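Local atomic coordinates of putative glycosyl hydrolase (Bacteroides thetaiotaomicron VPI-5482, PDB entry 3K11), a protein that probably acts as a family 88-like glycoside hydrolase, a group known for removing unsaturated uronyl residues from oligosaccharides, although its own substrate is not established. Residues D37-Y42 with G363-E368; M154-L159 with V211-R216; N197-D202 with H250-S255; W264-G269 with E372-G377; A328-V333 with G401-A406. All coordinates share one frame; numbering follows the deposited sequence.

Contact 1. Residues D37-Y42 with G363-E368; sequences DRVFAY and GKINEE
Arg-38 reaches from its helix to three successive carbonyls of the loop 363-368. From CB, CG leaves anti to the backbone N (chi1 -171°) and approaches Glu-367 O; CD comes within 3.4 Å of that same oxygen. A bend at chi3 (71°) then places NE, which donates to Asn-366 O at 2.9 Å along a nearly straight bond. At the tip, NH2 gives a second bond to Ile-365 O (3.1 Å), and NH1 pairs with Asp-35. Both carbonyl oxygens lie in the guanidinium plane, which suits a group with several coplanar N-H bonds, although both donors stand above the carbonyl planes. An alanine here would probably leave these two loop carbonyls without their donors and Asp-35 without this positive partner. Beneath the polar grip, Val-39 CG2 packs on Ile-365 CG2 at 3.5 Å, and Tyr-42 CB rests 3.4 Å from Glu-368 O, its hydroxyl bonded to Gln-370. Helix 29-45 and the loop both lean on helix 400-416, where Val-39 meets Leu-404 and Ile-365 meets Val-403.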
# COMPACT_ATOMS: atom_id res chain seq x y z
N ASP A 37 -9.94 20.99 -28.08
CA ASP A 37 -10.87 21.45 -29.13
C ASP A 37 -11.91 20.37 -29.45
O ASP A 37 -13.07 20.68 -29.70
CB ASP A 37 -10.10 21.81 -30.39
CG ASP A 37 -9.51 23.23 -30.38
OD1 ASP A 37 -9.91 24.07 -29.55
OD2 ASP A 37 -8.64 23.47 -31.27
N ARG A 38 -11.52 19.10 -29.39
CA ARG A 38 -12.46 17.98 -29.61
C ARG A 38 -13.50 17.91 -28.49
O ARG A 38 -14.70 17.73 -28.75
CB ARG A 38 -11.72 16.66 -29.79
CG ARG A 38 -12.63 15.53 -30.23
CD ARG A 38 -11.87 14.33 -30.80
NE ARG A 38 -11.15 13.58 -29.78
CZ ARG A 38 -9.85 13.73 -29.49
NH1 ARG A 38 -9.09 14.63 -30.12
NH2 ARG A 38 -9.31 12.99 -28.54
N VAL A 39 -13.05 18.09 -27.25
CA VAL A 39 -13.97 18.12 -26.12
C VAL A 39 -14.88 19.35 -26.24
O VAL A 39 -16.10 19.26 -26.06
CB VAL A 39 -13.22 18.17 -24.77
CG1 VAL A 39 -14.22 18.37 -23.65
CG2 VAL A 39 -12.35 16.89 -24.55
N PHE A 40 -14.30 20.50 -26.57
CA PHE A 40 -15.06 21.73 -26.67
C PHE A 40 -16.14 21.62 -27.75
O PHE A 40 -17.29 22.02 -27.54
CB PHE A 40 -14.12 22.90 -27.00
CG PHE A 40 -14.84 24.21 -27.19
CD1 PHE A 40 -15.51 24.78 -26.14
CD2 PHE A 40 -14.88 24.83 -28.44
CE1 PHE A 40 -16.21 25.96 -26.29
CE2 PHE A 40 -15.58 26.00 -28.60
CZ PHE A 40 -16.23 26.59 -27.51
N ALA A 41 -15.79 21.08 -28.91
CA ALA A 41 -16.78 20.99 -30.01
C ALA A 41 -17.94 20.11 -29.56
O ALA A 41 -19.11 20.39 -29.81
CB ALA A 41 -16.14 20.43 -31.27
N TYR A 42 -17.62 19.04 -28.86
CA TYR A 42 -18.65 18.15 -28.37
C TYR A 42 -19.58 18.81 -27.37
O TYR A 42 -20.78 18.76 -27.52
CB TYR A 42 -17.99 16.91 -27.75
CG TYR A 42 -18.99 15.99 -27.10
CD1 TYR A 42 -19.94 15.33 -27.85
CD2 TYR A 42 -18.97 15.76 -25.75
CE1 TYR A 42 -20.87 14.50 -27.25
CE2 TYR A 42 -19.89 14.94 -25.15
CZ TYR A 42 -20.83 14.30 -25.89
OH TYR A 42 -21.73 13.48 -25.23
N GLY A 363 -5.82 10.20 -23.30
CA GLY A 363 -6.22 8.85 -23.72
C GLY A 363 -7.66 8.48 -23.41
O GLY A 363 -8.15 7.48 -23.93
N LYS A 364 -8.34 9.27 -22.61
CA LYS A 364 -9.75 9.03 -22.26
C LYS A 364 -10.69 9.98 -22.99
O LYS A 364 -11.89 9.96 -22.75
CB LYS A 364 -9.92 9.13 -20.77
CG LYS A 364 -9.19 8.05 -20.00
CD LYS A 364 -9.90 6.72 -20.13
CE LYS A 364 -9.01 5.61 -19.58
NZ LYS A 364 -9.69 4.29 -19.71
N ILE A 365 -10.15 10.81 -23.86
CA ILE A 365 -10.98 11.69 -24.70
C ILE A 365 -11.26 10.90 -25.98
O ILE A 365 -10.37 10.70 -26.81
CB ILE A 365 -10.30 13.00 -25.07
CG1 ILE A 365 -9.84 13.78 -23.82
CG2 ILE A 365 -11.29 13.85 -25.95
CD1 ILE A 365 -8.98 15.05 -24.14
N ASN A 366 -12.46 10.37 -26.11
CA ASN A 366 -12.77 9.52 -27.28
C ASN A 366 -12.97 10.31 -28.58
O ASN A 366 -12.89 11.53 -28.57
CB ASN A 366 -13.91 8.53 -26.98
CG ASN A 366 -15.22 9.17 -26.74
OD1 ASN A 366 -15.49 10.26 -27.22
ND2 ASN A 366 -16.10 8.43 -26.05
N GLU A 367 -13.18 9.63 -29.71
CA GLU A 367 -13.25 10.33 -31.00
C GLU A 367 -14.42 11.29 -31.05
O GLU A 367 -14.37 12.30 -31.75
CB GLU A 367 -13.33 9.35 -32.17
CG GLU A 367 -12.06 8.53 -32.38
CD GLU A 367 -12.17 7.50 -33.51
OE1 GLU A 367 -13.29 7.29 -34.04
OE2 GLU A 367 -11.12 6.91 -33.86
N GLU A 368 -15.47 11.00 -30.29
CA GLU A 368 -16.60 11.89 -30.22
C GLU A 368 -16.34 13.16 -29.40
O GLU A 368 -17.06 14.17 -29.58
CB GLU A 368 -17.75 11.16 -29.60
CG GLU A 368 -19.07 11.91 -29.71
CD GLU A 368 -20.22 11.08 -29.25
OE1 GLU A 368 -20.00 9.97 -28.71
OE2 GLU A 368 -21.36 11.54 -29.44
O HOH W 1 -15.81 16.90 -31.08

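Contact 2. Residues M154-L159 with V211-R216; sequences MIKLRL and VAQMSR. With EDO (1,2-ethanediol), chain P.
Ile-155 and Gln-213 join helices 148-160 and 202-217, two neighbours of the helical barrel whose short segments run nearly parallel, 23° apart, with axes 9.6 Å from each other. The two side chains run alongside each other with their tips pointing opposite ways, CG2 of Ile-155 lying 3.7 Å from Gln-213 CB. Farther out on the isoleucine, CD1 meets the SE atom of Met-214, a selenomethionine, at 3.7 Å; branched and flexible apolar chains fill this buried part well. Gln-213 bends at chi2 (-68°), and its amide is crossed by the extended chain of Lys-156, whose CG is 3.7 Å from OE1 while its NZ goes on to a salt bridge with Glu-277. Within helix 202-217, the same OE1 takes an in-plane, lone-pair bond from Arg-216 NH1 at 2.9 Å. Over one face of that guanidinium, toward its rim, sits Leu-159 CD1, 3.5 Å from NH1. A water bridges NH1 to Lys-156 O, giving the cation another polar partner at the exposed end. Apolar packing at the buried end and an intrahelical arginine-glutamine bond toward the exposed end, on nearly parallel helices, are consistent with adjacent inner helices of the (alpha/alpha)6 barrel of this clan.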
# COMPACT_ATOMS: atom_id res chain seq x y z
N MSE A 154 -19.03 33.44 -13.07
CA MSE A 154 -19.72 34.67 -13.48
C MSE A 154 -18.98 35.90 -12.97
O MSE A 154 -18.85 36.87 -13.69
CB MSE A 154 -21.15 34.68 -12.96
CG MSE A 154 -22.04 33.73 -13.73
SE MSE A 154 -23.87 33.81 -13.03
CE MSE A 154 -24.68 32.64 -14.33
N ILE A 155 -18.51 35.86 -11.71
CA ILE A 155 -17.67 36.94 -11.18
C ILE A 155 -16.39 37.11 -12.02
O ILE A 155 -16.08 38.21 -12.49
CB ILE A 155 -17.31 36.69 -9.72
CG1 ILE A 155 -18.55 36.83 -8.83
CG2 ILE A 155 -16.24 37.69 -9.25
CD1 ILE A 155 -18.37 36.07 -7.42
N LYS A 156 -15.70 36.01 -12.30
CA LYS A 156 -14.49 36.06 -13.09
C LYS A 156 -14.68 36.73 -14.43
O LYS A 156 -13.91 37.61 -14.82
CB LYS A 156 -13.93 34.67 -13.30
CG LYS A 156 -13.30 34.05 -12.07
CD LYS A 156 -13.04 32.59 -12.34
CE LYS A 156 -12.23 31.89 -11.26
NZ LYS A 156 -12.03 30.44 -11.57
N LEU A 157 -15.74 36.36 -15.14
CA LEU A 157 -15.95 36.95 -16.46
C LEU A 157 -16.47 38.38 -16.39
O LEU A 157 -16.04 39.24 -17.15
CB LEU A 157 -16.86 36.08 -17.34
CG LEU A 157 -16.91 36.46 -18.83
CD1 LEU A 157 -15.50 36.46 -19.44
CD2 LEU A 157 -17.79 35.47 -19.59
N ARG A 158 -17.36 38.66 -15.44
CA ARG A 158 -17.86 40.00 -15.34
C ARG A 158 -16.75 40.99 -14.99
O ARG A 158 -16.77 42.14 -15.45
CB ARG A 158 -19.00 40.11 -14.35
CG ARG A 158 -19.57 41.52 -14.31
CD ARG A 158 -20.99 41.53 -13.77
NE ARG A 158 -21.24 42.88 -13.28
CZ ARG A 158 -21.46 43.91 -14.06
NH1 ARG A 158 -21.57 43.78 -15.38
NH2 ARG A 158 -21.61 45.12 -13.51
N LEU A 159 -15.79 40.58 -14.18
CA LEU A 159 -14.67 41.46 -13.88
C LEU A 159 -13.80 41.72 -15.11
O LEU A 159 -13.08 42.71 -15.15
CB LEU A 159 -13.85 40.93 -12.73
CG LEU A 159 -14.55 41.03 -11.36
CD1 LEU A 159 -13.78 40.22 -10.30
CD2 LEU A 159 -14.74 42.48 -10.88
N VAL A 211 -16.40 33.05 -2.42
CA VAL A 211 -16.09 34.04 -1.40
C VAL A 211 -14.81 34.78 -1.81
O VAL A 211 -14.77 36.00 -1.76
CB VAL A 211 -16.01 33.42 0.02
CG1 VAL A 211 -15.64 34.51 1.06
CG2 VAL A 211 -17.35 32.73 0.39
N ALA A 212 -13.76 34.06 -2.21
CA ALA A 212 -12.52 34.68 -2.68
C ALA A 212 -12.77 35.64 -3.87
O ALA A 212 -12.27 36.78 -3.89
CB ALA A 212 -11.45 33.58 -3.04
N GLN A 213 -13.57 35.22 -4.84
CA GLN A 213 -13.86 36.09 -5.98
C GLN A 213 -14.71 37.28 -5.61
O GLN A 213 -14.51 38.38 -6.16
CB GLN A 213 -14.50 35.28 -7.13
CG GLN A 213 -13.48 34.39 -7.87
CD GLN A 213 -12.47 35.17 -8.65
OE1 GLN A 213 -12.76 36.23 -9.16
NE2 GLN A 213 -11.25 34.65 -8.74
N MSE A 214 -15.65 37.10 -4.70
CA MSE A 214 -16.47 38.23 -4.25
C MSE A 214 -15.61 39.30 -3.61
O MSE A 214 -15.99 40.48 -3.66
CB MSE A 214 -17.55 37.87 -3.24
CG MSE A 214 -18.86 37.51 -3.73
SE MSE A 214 -19.73 38.56 -5.06
CE MSE A 214 -20.86 39.67 -4.13
N SER A 215 -14.47 38.93 -3.02
CA SER A 215 -13.57 39.96 -2.48
C SER A 215 -13.07 40.88 -3.58
O SER A 215 -12.72 42.02 -3.31
CB SER A 215 -12.37 39.35 -1.72
OG SER A 215 -11.34 38.95 -2.60
N ARG A 216 -13.02 40.40 -4.82
CA ARG A 216 -12.60 41.17 -5.98
C ARG A 216 -13.75 41.96 -6.60
O ARG A 216 -13.55 43.01 -7.24
CB ARG A 216 -12.04 40.25 -7.08
CG ARG A 216 -10.86 39.38 -6.67
CD ARG A 216 -10.43 38.46 -7.80
NE ARG A 216 -9.98 39.26 -8.94
CZ ARG A 216 -10.26 39.03 -10.23
NH1 ARG A 216 -11.03 38.01 -10.66
NH2 ARG A 216 -9.77 39.87 -11.13
C1 EDO P . -14.10 45.81 -18.50
O1 EDO P . -15.47 45.80 -18.83
C2 EDO P . -14.01 45.65 -17.00
O2 EDO P . -12.74 45.03 -16.78
O HOH W 2 -11.60 37.83 -13.61

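Contact 3. Residues N197-D202 with H250-S255; sequences NTLWLD and HGWVES
His-250 turns its CG anti to the backbone N (chi1 -173°), and Asp-202 holds its own CG beside the backbone N (chi1 -52°); with these torsions the imidazole and the carboxylate meet at one end of a two-strand ladder. His-250 NE2 donates to the syn lone pair of Asp-202 OD1 at 2.7 Å, the N-H...O angle bent to 136°, and the oxygen lies in the imidazole plane. ND1 bonds the hydroxyl of Tyr-387, so both ring nitrogens are engaged and the rotation of the ring is fixed. An alanine here would probably leave Asp-202 OD1 without this donor and the Tyr-387 hydroxyl without this partner, freeing the carboxylate to turn.

Between the ends, strands 198-200 and 251-253 run antiparallel. Leu-199 and Trp-252 form the hydrogen-bonded pair (Leu-199 N to Trp-252 O, 2.8 Å), and on their face Leu-199 CD1 lies beside Trp-252 CE3 at 3.8 Å; leucine and the broad indole suit this face, where both also pack on helix 222-240. Thr-198 and Val-253, both beta-branched and so at home in a strand, face each other as a non-hydrogen-bonded pair. At the far end Asn-197 ND2 donates to Glu-254 OE1 at 2.9 Å, while its OD1 bonds Tyr-182. Polar side chains thus tie the ladder at both ends, and the bond from His-250, itself held by Tyr-387, probably helps to fix the orientation of the Asp-202 carboxylate just beyond strand 198-200.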
# COMPACT_ATOMS: atom_id res chain seq x y z
N ASN A 197 -24.53 18.16 11.14
CA ASN A 197 -23.25 18.83 11.26
C ASN A 197 -22.11 18.04 10.64
O ASN A 197 -21.11 17.70 11.28
CB ASN A 197 -22.96 19.18 12.74
CG ASN A 197 -23.80 20.36 13.21
OD1 ASN A 197 -24.63 20.86 12.48
ND2 ASN A 197 -23.54 20.85 14.39
N THR A 198 -22.30 17.77 9.35
CA THR A 198 -21.29 17.08 8.54
C THR A 198 -20.58 18.06 7.62
O THR A 198 -21.20 18.88 6.94
CB THR A 198 -21.97 15.99 7.66
OG1 THR A 198 -22.66 15.07 8.52
CG2 THR A 198 -20.96 15.25 6.84
N LEU A 199 -19.25 17.94 7.59
CA LEU A 199 -18.46 18.64 6.63
C LEU A 199 -18.19 17.69 5.46
O LEU A 199 -17.80 16.57 5.67
CB LEU A 199 -17.16 19.13 7.21
CG LEU A 199 -17.19 20.16 8.35
CD1 LEU A 199 -15.73 20.55 8.76
CD2 LEU A 199 -18.07 21.41 7.95
N TRP A 200 -18.36 18.23 4.25
CA TRP A 200 -18.02 17.57 2.99
C TRP A 200 -16.81 18.24 2.41
O TRP A 200 -16.80 19.46 2.23
CB TRP A 200 -19.17 17.76 2.01
CG TRP A 200 -20.37 16.93 2.28
CD1 TRP A 200 -21.15 16.93 3.41
CD2 TRP A 200 -20.97 16.04 1.36
NE1 TRP A 200 -22.19 16.05 3.25
CE2 TRP A 200 -22.12 15.51 1.99
CE3 TRP A 200 -20.65 15.64 0.06
CZ2 TRP A 200 -22.98 14.60 1.35
CZ3 TRP A 200 -21.47 14.71 -0.57
CH2 TRP A 200 -22.64 14.22 0.07
N LEU A 201 -15.80 17.46 2.08
CA LEU A 201 -14.59 18.01 1.47
C LEU A 201 -14.97 18.83 0.23
O LEU A 201 -14.36 19.88 -0.05
CB LEU A 201 -13.63 16.88 1.11
CG LEU A 201 -12.25 17.27 0.66
CD1 LEU A 201 -11.55 18.16 1.71
CD2 LEU A 201 -11.42 15.99 0.31
N ASP A 202 -15.99 18.38 -0.52
CA ASP A 202 -16.41 19.05 -1.75
C ASP A 202 -16.73 20.50 -1.48
O ASP A 202 -16.52 21.35 -2.37
CB ASP A 202 -17.68 18.42 -2.35
CG ASP A 202 -17.57 16.89 -2.54
OD1 ASP A 202 -17.34 16.20 -1.55
OD2 ASP A 202 -17.65 16.38 -3.68
N HIS A 250 -12.79 12.58 2.84
CA HIS A 250 -13.99 13.09 2.14
C HIS A 250 -15.01 13.69 3.10
O HIS A 250 -15.68 14.66 2.77
CB HIS A 250 -14.66 11.98 1.32
CG HIS A 250 -15.78 12.45 0.46
ND1 HIS A 250 -16.82 11.62 0.05
CD2 HIS A 250 -16.03 13.67 -0.07
CE1 HIS A 250 -17.65 12.32 -0.71
NE2 HIS A 250 -17.20 13.56 -0.80
N GLY A 251 -15.13 13.09 4.28
CA GLY A 251 -16.14 13.56 5.21
C GLY A 251 -15.72 13.64 6.64
O GLY A 251 -14.75 12.99 7.11
N TRP A 252 -16.48 14.41 7.38
CA TRP A 252 -16.23 14.64 8.82
C TRP A 252 -17.55 14.94 9.49
O TRP A 252 -18.15 15.96 9.23
CB TRP A 252 -15.29 15.83 9.00
CG TRP A 252 -14.81 16.09 10.38
CD1 TRP A 252 -13.68 15.59 10.99
CD2 TRP A 252 -15.41 16.99 11.35
NE1 TRP A 252 -13.57 16.09 12.26
CE2 TRP A 252 -14.61 16.97 12.49
CE3 TRP A 252 -16.55 17.82 11.33
CZ2 TRP A 252 -14.89 17.74 13.61
CZ3 TRP A 252 -16.80 18.60 12.43
CH2 TRP A 252 -16.01 18.52 13.56
N VAL A 253 -17.96 14.05 10.39
CA VAL A 253 -19.20 14.22 11.15
C VAL A 253 -18.86 14.69 12.56
O VAL A 253 -18.15 14.03 13.31
CB VAL A 253 -20.03 12.90 11.20
CG1 VAL A 253 -21.29 13.08 12.08
CG2 VAL A 253 -20.41 12.49 9.73
N GLU A 254 -19.42 15.81 12.94
CA GLU A 254 -18.99 16.46 14.19
C GLU A 254 -19.18 15.59 15.40
O GLU A 254 -18.31 15.57 16.26
CB GLU A 254 -19.72 17.77 14.37
CG GLU A 254 -19.32 18.61 15.59
CD GLU A 254 -20.18 19.86 15.64
OE1 GLU A 254 -21.38 19.73 15.98
OE2 GLU A 254 -19.63 20.95 15.32
N SER A 255 -20.28 14.85 15.47
CA SER A 255 -20.54 14.03 16.65
C SER A 255 -19.67 12.80 16.80
O SER A 255 -19.58 12.22 17.91
CB SER A 255 -21.98 13.57 16.70
OG SER A 255 -22.28 12.60 15.70

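Contact 4. Residues W264-G269 with E372-G377; sequences WARANG and EGTCVG. With EDO (1,2-ethanediol), chain T.
Three hydrogen bonds tie Arg-266 to the backbone of the loop 372-377. NH1 donates to Cys-375 O at 2.8 Å, NH2 to Val-376 O at 3.0 Å, and NH2 adds a weak bond to Cys-375 O. Both oxygens lie near the guanidinium plane, although NH2 sits well above the plane of the Val-376 carbonyl. NH1 also bonds Ser-327 OG, so arginine, with its many donors, suits a buried place lined with carbonyls.

The flat groups pack closely. Trp-264 CZ2 lies 3.4 Å above the guanidinium plane, toward its rim, and helps hold it in position. At the edge of the indole is Cys-375 SG, 4.0 Å from CZ2, a sulfur-aromatic contact; this small thiol fits beside the ring because SG is anti to the backbone N (chi1 177°).

Trp-264 occupies the N-cap position of helix 265-281. An arginine of the first turn thus pins a loop against the start of a barrel helix, consistent with the loop-lined end of an (alpha/alpha)6 barrel, the end where this family generally places its substrate cleft.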
# COMPACT_ATOMS: atom_id res chain seq x y z
N TRP A 264 -11.18 10.09 -1.10
CA TRP A 264 -11.78 10.03 -2.42
C TRP A 264 -11.09 11.02 -3.36
O TRP A 264 -10.90 12.20 -3.02
CB TRP A 264 -13.29 10.28 -2.32
CG TRP A 264 -14.00 10.23 -3.62
CD1 TRP A 264 -13.85 9.30 -4.59
CD2 TRP A 264 -14.97 11.17 -4.10
NE1 TRP A 264 -14.68 9.58 -5.63
CE2 TRP A 264 -15.37 10.73 -5.37
CE3 TRP A 264 -15.57 12.29 -3.55
CZ2 TRP A 264 -16.33 11.39 -6.13
CZ3 TRP A 264 -16.51 12.98 -4.32
CH2 TRP A 264 -16.87 12.51 -5.59
N ALA A 265 -10.66 10.53 -4.51
CA ALA A 265 -9.84 11.34 -5.45
C ALA A 265 -10.49 12.59 -5.95
O ALA A 265 -9.86 13.67 -5.89
CB ALA A 265 -9.31 10.46 -6.64
N ARG A 266 -11.74 12.55 -6.40
CA ARG A 266 -12.30 13.79 -6.93
C ARG A 266 -12.39 14.87 -5.85
O ARG A 266 -11.98 15.98 -6.11
CB ARG A 266 -13.65 13.59 -7.59
CG ARG A 266 -14.21 14.95 -8.07
CD ARG A 266 -15.22 14.87 -9.18
NE ARG A 266 -16.44 14.21 -8.79
CZ ARG A 266 -16.98 13.17 -9.42
NH1 ARG A 266 -16.41 12.63 -10.49
NH2 ARG A 266 -18.15 12.69 -8.99
N ALA A 267 -12.85 14.54 -4.66
CA ALA A 267 -12.98 15.56 -3.60
C ALA A 267 -11.60 16.02 -3.17
O ALA A 267 -11.42 17.18 -2.82
CB ALA A 267 -13.81 15.03 -2.40
N ASN A 268 -10.59 15.14 -3.21
CA ASN A 268 -9.23 15.60 -2.97
C ASN A 268 -8.81 16.56 -4.06
O ASN A 268 -8.17 17.58 -3.78
CB ASN A 268 -8.26 14.42 -2.83
CG ASN A 268 -8.09 14.02 -1.38
OD1 ASN A 268 -7.15 14.51 -0.71
ND2 ASN A 268 -9.04 13.22 -0.84
N GLY A 269 -9.27 16.32 -5.29
CA GLY A 269 -9.07 17.30 -6.36
C GLY A 269 -9.75 18.62 -6.04
O GLY A 269 -9.15 19.68 -6.18
N GLU A 372 -14.08 9.63 -20.97
CA GLU A 372 -14.35 8.31 -20.38
C GLU A 372 -13.68 8.12 -19.02
O GLU A 372 -12.67 8.75 -18.72
CB GLU A 372 -13.88 7.20 -21.32
CG GLU A 372 -14.56 7.27 -22.71
CD GLU A 372 -14.25 6.08 -23.64
OE1 GLU A 372 -13.43 5.17 -23.31
OE2 GLU A 372 -14.90 6.03 -24.72
N GLY A 373 -14.22 7.19 -18.24
CA GLY A 373 -13.64 6.83 -16.95
C GLY A 373 -13.90 7.80 -15.79
O GLY A 373 -13.18 7.74 -14.78
N THR A 374 -14.94 8.63 -15.91
CA THR A 374 -15.30 9.58 -14.86
C THR A 374 -16.33 8.98 -13.91
O THR A 374 -17.39 8.53 -14.34
CB THR A 374 -15.89 10.85 -15.43
OG1 THR A 374 -14.91 11.50 -16.25
CG2 THR A 374 -16.33 11.81 -14.31
N CYS A 375 -16.04 9.06 -12.61
CA CYS A 375 -16.93 8.65 -11.52
C CYS A 375 -18.19 9.53 -11.52
O CYS A 375 -18.12 10.75 -11.62
CB CYS A 375 -16.19 8.81 -10.17
SG CYS A 375 -17.18 8.43 -8.73
N VAL A 376 -19.35 8.90 -11.43
CA VAL A 376 -20.62 9.63 -11.41
C VAL A 376 -20.82 10.41 -10.09
O VAL A 376 -20.00 10.32 -9.18
CB VAL A 376 -21.82 8.67 -11.66
CG1 VAL A 376 -21.71 8.05 -13.08
CG2 VAL A 376 -21.92 7.64 -10.51
N GLY A 377 -21.90 11.17 -9.99
CA GLY A 377 -22.17 11.93 -8.76
C GLY A 377 -22.10 10.97 -7.59
O GLY A 377 -22.65 9.87 -7.68
C1 EDO T . -10.89 6.89 -25.13
O1 EDO T . -10.79 5.92 -24.05
C2 EDO T . -10.77 6.24 -26.51
O2 EDO T . -11.96 5.47 -26.83

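Contact 5. Residues A328-V333 with G401-A406; sequences ATAIYV and GPVLWA
Ala-330 sets its CB over one face of the peptide joining Pro-402 and Val-403, 3.6 Å from Pro-402 C and 3.7 Å from Val-403 N. Another flat group, the Tyr-332 ring, has the backbone oxygen Ala-328 O of its own helix over one face, toward the rim, and meets Trp-313 in an edge-to-face pair; the CB of Tyr-332 points away from segment 401-406. The two segments meet through Ala-330, Ile-331 and Val-333 on one side and Pro-402, Val-403 and Ala-406 on the other, and they approach to 7.9 Å between axes at a crossing angle of 29°.

Small residues make this possible. CB of Ala-330 also touches Pro-402 CB and Val-403 CG2, while in return Ala-406 CB comes to 3.3 Å from Ala-330 O. Beside this centre, Ile-331 CG1, which its chi1 of -64° places anti to the carbonyl carbon, lies beside the proline ring, 3.8 Å from both CB and CG of Pro-402. Val-333 CG1 packs on Ala-406 CB at 3.8 Å. Proline is well tolerated near the start of helix 400-416, where its ring gives a compact apolar surface without a backbone N-H. Around the pair, Trp-358 of helix 347-362 meets Val-403 and Ala-406, and Val-86 of helix 82-98 meets Pro-402. Such close, alanine-mediated packing of nearly parallel helices whose touching residues are all buried is consistent with neighbouring inner helices of an (alpha/alpha)6 barrel.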
# COMPACT_ATOMS: atom_id res chain seq x y z
N ALA A 328 -10.65 13.25 -11.38
CA ALA A 328 -9.68 13.63 -10.38
C ALA A 328 -8.31 13.81 -10.99
O ALA A 328 -7.59 14.75 -10.68
CB ALA A 328 -9.59 12.57 -9.29
N THR A 329 -7.95 12.89 -11.88
CA THR A 329 -6.67 12.96 -12.56
C THR A 329 -6.52 14.26 -13.30
O THR A 329 -5.48 14.95 -13.18
CB THR A 329 -6.49 11.76 -13.52
OG1 THR A 329 -6.52 10.54 -12.76
CG2 THR A 329 -5.17 11.86 -14.29
N ALA A 330 -7.58 14.66 -14.01
CA ALA A 330 -7.55 15.94 -14.74
C ALA A 330 -7.39 17.14 -13.80
O ALA A 330 -6.64 18.09 -14.09
CB ALA A 330 -8.85 16.11 -15.60
N ILE A 331 -8.16 17.15 -12.72
CA ILE A 331 -8.05 18.19 -11.71
C ILE A 331 -6.59 18.30 -11.20
O ILE A 331 -6.04 19.42 -11.14
CB ILE A 331 -8.99 18.00 -10.50
CG1 ILE A 331 -10.48 18.07 -10.91
CG2 ILE A 331 -8.68 19.06 -9.42
CD1 ILE A 331 -11.45 17.42 -9.84
N TYR A 332 -5.97 17.18 -10.85
CA TYR A 332 -4.59 17.22 -10.38
C TYR A 332 -3.65 17.77 -11.42
O TYR A 332 -2.73 18.54 -11.09
CB TYR A 332 -4.08 15.87 -9.93
CG TYR A 332 -4.93 15.25 -8.83
CD1 TYR A 332 -5.42 16.01 -7.77
CD2 TYR A 332 -5.16 13.89 -8.80
CE1 TYR A 332 -6.17 15.41 -6.76
CE2 TYR A 332 -5.92 13.29 -7.78
CZ TYR A 332 -6.43 14.07 -6.78
OH TYR A 332 -7.21 13.50 -5.78
N VAL A 333 -3.83 17.35 -12.65
CA VAL A 333 -2.98 17.89 -13.75
C VAL A 333 -3.11 19.42 -13.82
O VAL A 333 -2.10 20.12 -13.94
CB VAL A 333 -3.33 17.24 -15.11
CG1 VAL A 333 -2.63 17.95 -16.30
CG2 VAL A 333 -2.94 15.72 -15.10
N GLY A 401 -15.03 19.96 -17.44
CA GLY A 401 -14.36 21.17 -16.96
C GLY A 401 -12.91 20.90 -16.67
O GLY A 401 -12.02 21.59 -17.16
N PRO A 402 -12.66 19.91 -15.85
CA PRO A 402 -11.29 19.58 -15.51
C PRO A 402 -10.37 19.23 -16.67
O PRO A 402 -9.25 19.68 -16.69
CB PRO A 402 -11.44 18.45 -14.53
CG PRO A 402 -12.75 18.69 -13.85
CD PRO A 402 -13.63 19.21 -14.99
N VAL A 403 -10.85 18.48 -17.66
CA VAL A 403 -10.02 18.16 -18.80
C VAL A 403 -9.71 19.43 -19.56
O VAL A 403 -8.57 19.62 -20.01
CB VAL A 403 -10.73 17.10 -19.69
CG1 VAL A 403 -10.06 16.98 -21.06
CG2 VAL A 403 -10.73 15.73 -18.92
N LEU A 404 -10.71 20.27 -19.76
CA LEU A 404 -10.48 21.53 -20.49
C LEU A 404 -9.49 22.43 -19.77
O LEU A 404 -8.60 23.02 -20.38
CB LEU A 404 -11.81 22.30 -20.69
CG LEU A 404 -12.82 21.67 -21.68
CD1 LEU A 404 -14.25 22.29 -21.50
CD2 LEU A 404 -12.33 21.87 -23.14
N TRP A 405 -9.66 22.53 -18.46
CA TRP A 405 -8.83 23.41 -17.63
C TRP A 405 -7.41 22.87 -17.58
O TRP A 405 -6.45 23.62 -17.75
CB TRP A 405 -9.42 23.49 -16.22
CG TRP A 405 -9.25 24.81 -15.51
CD1 TRP A 405 -8.39 25.81 -15.81
CD2 TRP A 405 -9.97 25.23 -14.36
NE1 TRP A 405 -8.52 26.83 -14.92
CE2 TRP A 405 -9.48 26.50 -14.01
CE3 TRP A 405 -11.00 24.67 -13.60
CZ2 TRP A 405 -9.95 27.19 -12.91
CZ3 TRP A 405 -11.48 25.36 -12.53
CH2 TRP A 405 -10.94 26.59 -12.17
N ALA A 406 -7.27 21.57 -17.38
CA ALA A 406 -5.94 20.94 -17.42
C ALA A 406 -5.19 21.15 -18.75
O ALA A 406 -3.99 21.47 -18.79
CB ALA A 406 -6.07 19.45 -17.05

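How the contacts relate
Contact 5 is the innermost, about 6 Å from the chain centre, and is purely apolar. Contact 4, also buried, touches it through Ala-265 and Tyr-332, but there an arginine answers backbone carbonyls. Contact 1, partly buried, uses the same strategy at the outside: its loop continues into that of contact 4, joined by Lys-364 O to Glu-372 N, and its apolar side rests on helix 400-416 of contact 5. Contact 2 pairs helices as contact 5 does, but with wider spacing and polar groups at its exposed end. Contact 3, about 20 Å from the centre yet buried, is the one beta ladder; its His-250 and Asp-202 pack against Trp-264 of contact 4.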